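Local structure of S locus protein 11 (Brassica campestris, 6KYW) at residues C[14-19]-C[39-44]. The protein probably serves as the secreted pollen ligand of self-incompatibility in Brassica, a small cysteine-rich protein of the defensin-like family. Residues are numbered along the deposited sequence; the frame is centred on the assembly and turned at random.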
loop_
_atom_site.group_PDB
_atom_site.type_symbol
_atom_site.label_atom_id
_atom_site.label_comp_id
_atom_site.label_asym_id
_atom_site.label_seq_id
_atom_site.Cartn_x
_atom_site.Cartn_y
_atom_site.Cartn_z
ATOM N N THR C 14 20.960 -4.677 0.771
ATOM C CA THR C 14 22.041 -4.976 1.710
ATOM C C THR C 14 22.746 -3.704 2.158
ATOM O O THR C 14 23.180 -3.617 3.312
ATOM C CB THR C 14 23.059 -5.969 1.116
ATOM O OG1 THR C 14 23.461 -5.537 -0.187
ATOM C CG2 THR C 14 22.479 -7.414 1.045
ATOM N N LEU C 15 22.858 -2.699 1.283
ATOM C CA LEU C 15 23.461 -1.442 1.719
ATOM C C LEU C 15 22.592 -0.724 2.731
ATOM O O LEU C 15 23.114 -0.046 3.623
ATOM C CB LEU C 15 23.738 -0.508 0.544
ATOM C CG LEU C 15 24.633 -1.024 -0.576
ATOM C CD1 LEU C 15 24.811 0.051 -1.651
ATOM C CD2 LEU C 15 25.974 -1.479 -0.004
ATOM N N GLU C 16 21.272 -0.833 2.593
ATOM C CA GLU C 16 20.389 -0.259 3.593
ATOM C C GLU C 16 20.487 -1.021 4.909
ATOM O O GLU C 16 20.378 -0.419 5.981
ATOM C CB GLU C 16 18.961 -0.245 3.054
ATOM C CG GLU C 16 17.994 0.647 3.804
ATOM C CD GLU C 16 18.049 2.110 3.381
ATOM O OE1 GLU C 16 18.885 2.497 2.529
ATOM O OE2 GLU C 16 17.234 2.879 3.921
ATOM N N GLU C 17 20.721 -2.334 4.846
ATOM C CA GLU C 17 20.923 -3.115 6.061
ATOM C C GLU C 17 22.164 -2.652 6.816
ATOM O O GLU C 17 22.184 -2.657 8.053
ATOM C CB GLU C 17 21.033 -4.599 5.721
ATOM C CG GLU C 17 21.394 -5.479 6.904
ATOM C CD GLU C 17 20.172 -5.874 7.711
ATOM O OE1 GLU C 17 20.288 -6.694 8.650
ATOM O OE2 GLU C 17 19.083 -5.368 7.390
ATOM N N GLU C 18 23.210 -2.248 6.093
ATOM C CA GLU C 18 24.369 -1.667 6.759
ATOM C C GLU C 18 24.035 -0.294 7.326
ATOM O O GLU C 18 24.494 0.073 8.412
ATOM C CB GLU C 18 25.551 -1.599 5.789
ATOM C CG GLU C 18 26.224 -2.958 5.563
ATOM C CD GLU C 18 26.092 -3.905 6.777
ATOM O OE1 GLU C 18 25.137 -4.723 6.808
ATOM O OE2 GLU C 18 26.950 -3.845 7.695
ATOM N N LYS C 19 23.207 0.463 6.621
ATOM C CA LYS C 19 22.782 1.758 7.126
ATOM C C LYS C 19 21.942 1.626 8.402
ATOM O O LYS C 19 21.999 2.510 9.259
ATOM C CB LYS C 19 22.024 2.501 6.017
ATOM C CG LYS C 19 21.410 3.831 6.422
ATOM C CD LYS C 19 22.210 5.021 5.900
ATOM C CE LYS C 19 21.638 6.352 6.418
ATOM N NZ LYS C 19 21.889 6.579 7.881
ATOM N N HIS C 39 10.126 0.353 3.342
ATOM C CA HIS C 39 10.903 -0.427 4.303
ATOM C C HIS C 39 11.334 0.475 5.462
ATOM O O HIS C 39 11.309 1.710 5.362
ATOM C CB HIS C 39 12.125 -1.076 3.639
ATOM C CG HIS C 39 13.149 -0.094 3.159
ATOM N ND1 HIS C 39 13.029 0.590 1.969
ATOM C CD2 HIS C 39 14.316 0.317 3.710
ATOM C CE1 HIS C 39 14.071 1.386 1.811
ATOM N NE2 HIS C 39 14.871 1.233 2.851
ATOM N N SER C 40 11.728 -0.149 6.578
ATOM C CA SER C 40 12.184 0.594 7.747
ATOM C C SER C 40 13.459 0.004 8.342
ATOM O O SER C 40 13.705 -1.206 8.280
ATOM C CB SER C 40 11.102 0.648 8.838
ATOM O OG SER C 40 10.771 -0.649 9.313
ATOM N N CYS C 41 14.263 0.885 8.937
ATOM C CA CYS C 41 15.401 0.514 9.780
ATOM C C CYS C 41 15.004 0.650 11.249
ATOM O O CYS C 41 14.646 1.741 11.699
ATOM C CB CYS C 41 16.602 1.405 9.470
ATOM S SG CYS C 41 17.596 0.854 8.049
ATOM N N ASP C 42 15.038 -0.450 11.989
ATOM C CA ASP C 42 14.688 -0.414 13.406
ATOM C C ASP C 42 15.665 -1.287 14.186
ATOM O O ASP C 42 16.360 -2.138 13.626
ATOM C CB ASP C 42 13.255 -0.895 13.669
ATOM C CG ASP C 42 12.251 -0.265 12.726
ATOM O OD1 ASP C 42 11.610 0.741 13.108
ATOM O OD2 ASP C 42 12.111 -0.770 11.590
ATOM N N CYS C 43 15.693 -1.087 15.499
ATOM C CA CYS C 43 16.651 -1.771 16.352
ATOM C C CYS C 43 15.916 -2.501 17.457
ATOM O O CYS C 43 15.166 -1.886 18.221
ATOM C CB CYS C 43 17.665 -0.785 16.922
ATOM S SG CYS C 43 18.551 0.102 15.596
ATOM N N LYS C 44 16.144 -3.805 17.534
ATOM C CA LYS C 44 15.639 -4.664 18.596
ATOM C C LYS C 44 16.512 -4.631 19.859
ATOM O O LYS C 44 16.067 -5.076 20.918
ATOM C CB LYS C 44 15.520 -6.086 18.034
ATOM C CG LYS C 44 15.203 -7.191 18.994
ATOM C CD LYS C 44 15.479 -8.534 18.330
ATOM C CE LYS C 44 16.801 -8.514 17.554
ATOM N NZ LYS C 44 17.200 -9.889 17.118
#
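The imidazole of H39, on the central strand 38-43 of the three-stranded antiparallel sheet, donates a hydrogen bond from NE2 to OE2 of E16 on helix 14-20, NE2 to OE2 being 3.1 Å with an angle of 160° at the hydrogen, a clear case of a buried carboxylate serving two donors at once. The carboxylate sits at the edge of the ring, near its plane, yet the two flat groups stand almost perpendicular, 81° apart, and the N-H reaches OE2 from above the carboxylate plane. E16 achieves this by running CG anti to its own N (chi1 -164°) and then bending at chi2, which carries OE2 to NE2. The other ring nitrogen, ND1, bonds to the carbonyl oxygen of G10, and K8 forms a salt bridge with E16 OE2, the second donor. Further along, the C41 side chain leaves the strand toward the helix; its SG lies 3.7 Å from E16 O and forms the disulfide with C20. Disulfide and polar bonds thus hold helix to sheet, recalling, with one of its two helix-to-strand disulfides, the cysteine-stabilised alpha-beta motif of defensin-like proteins. Shortening E16 to an alanine would probably leave the buried H39 NE2 without its acceptor and the K8 ammonium without its counter-charge. With an acceptor at each nitrogen, the imidazole is fixed in its rotation and probably protonated, although K8 on the same oxygen would temper this.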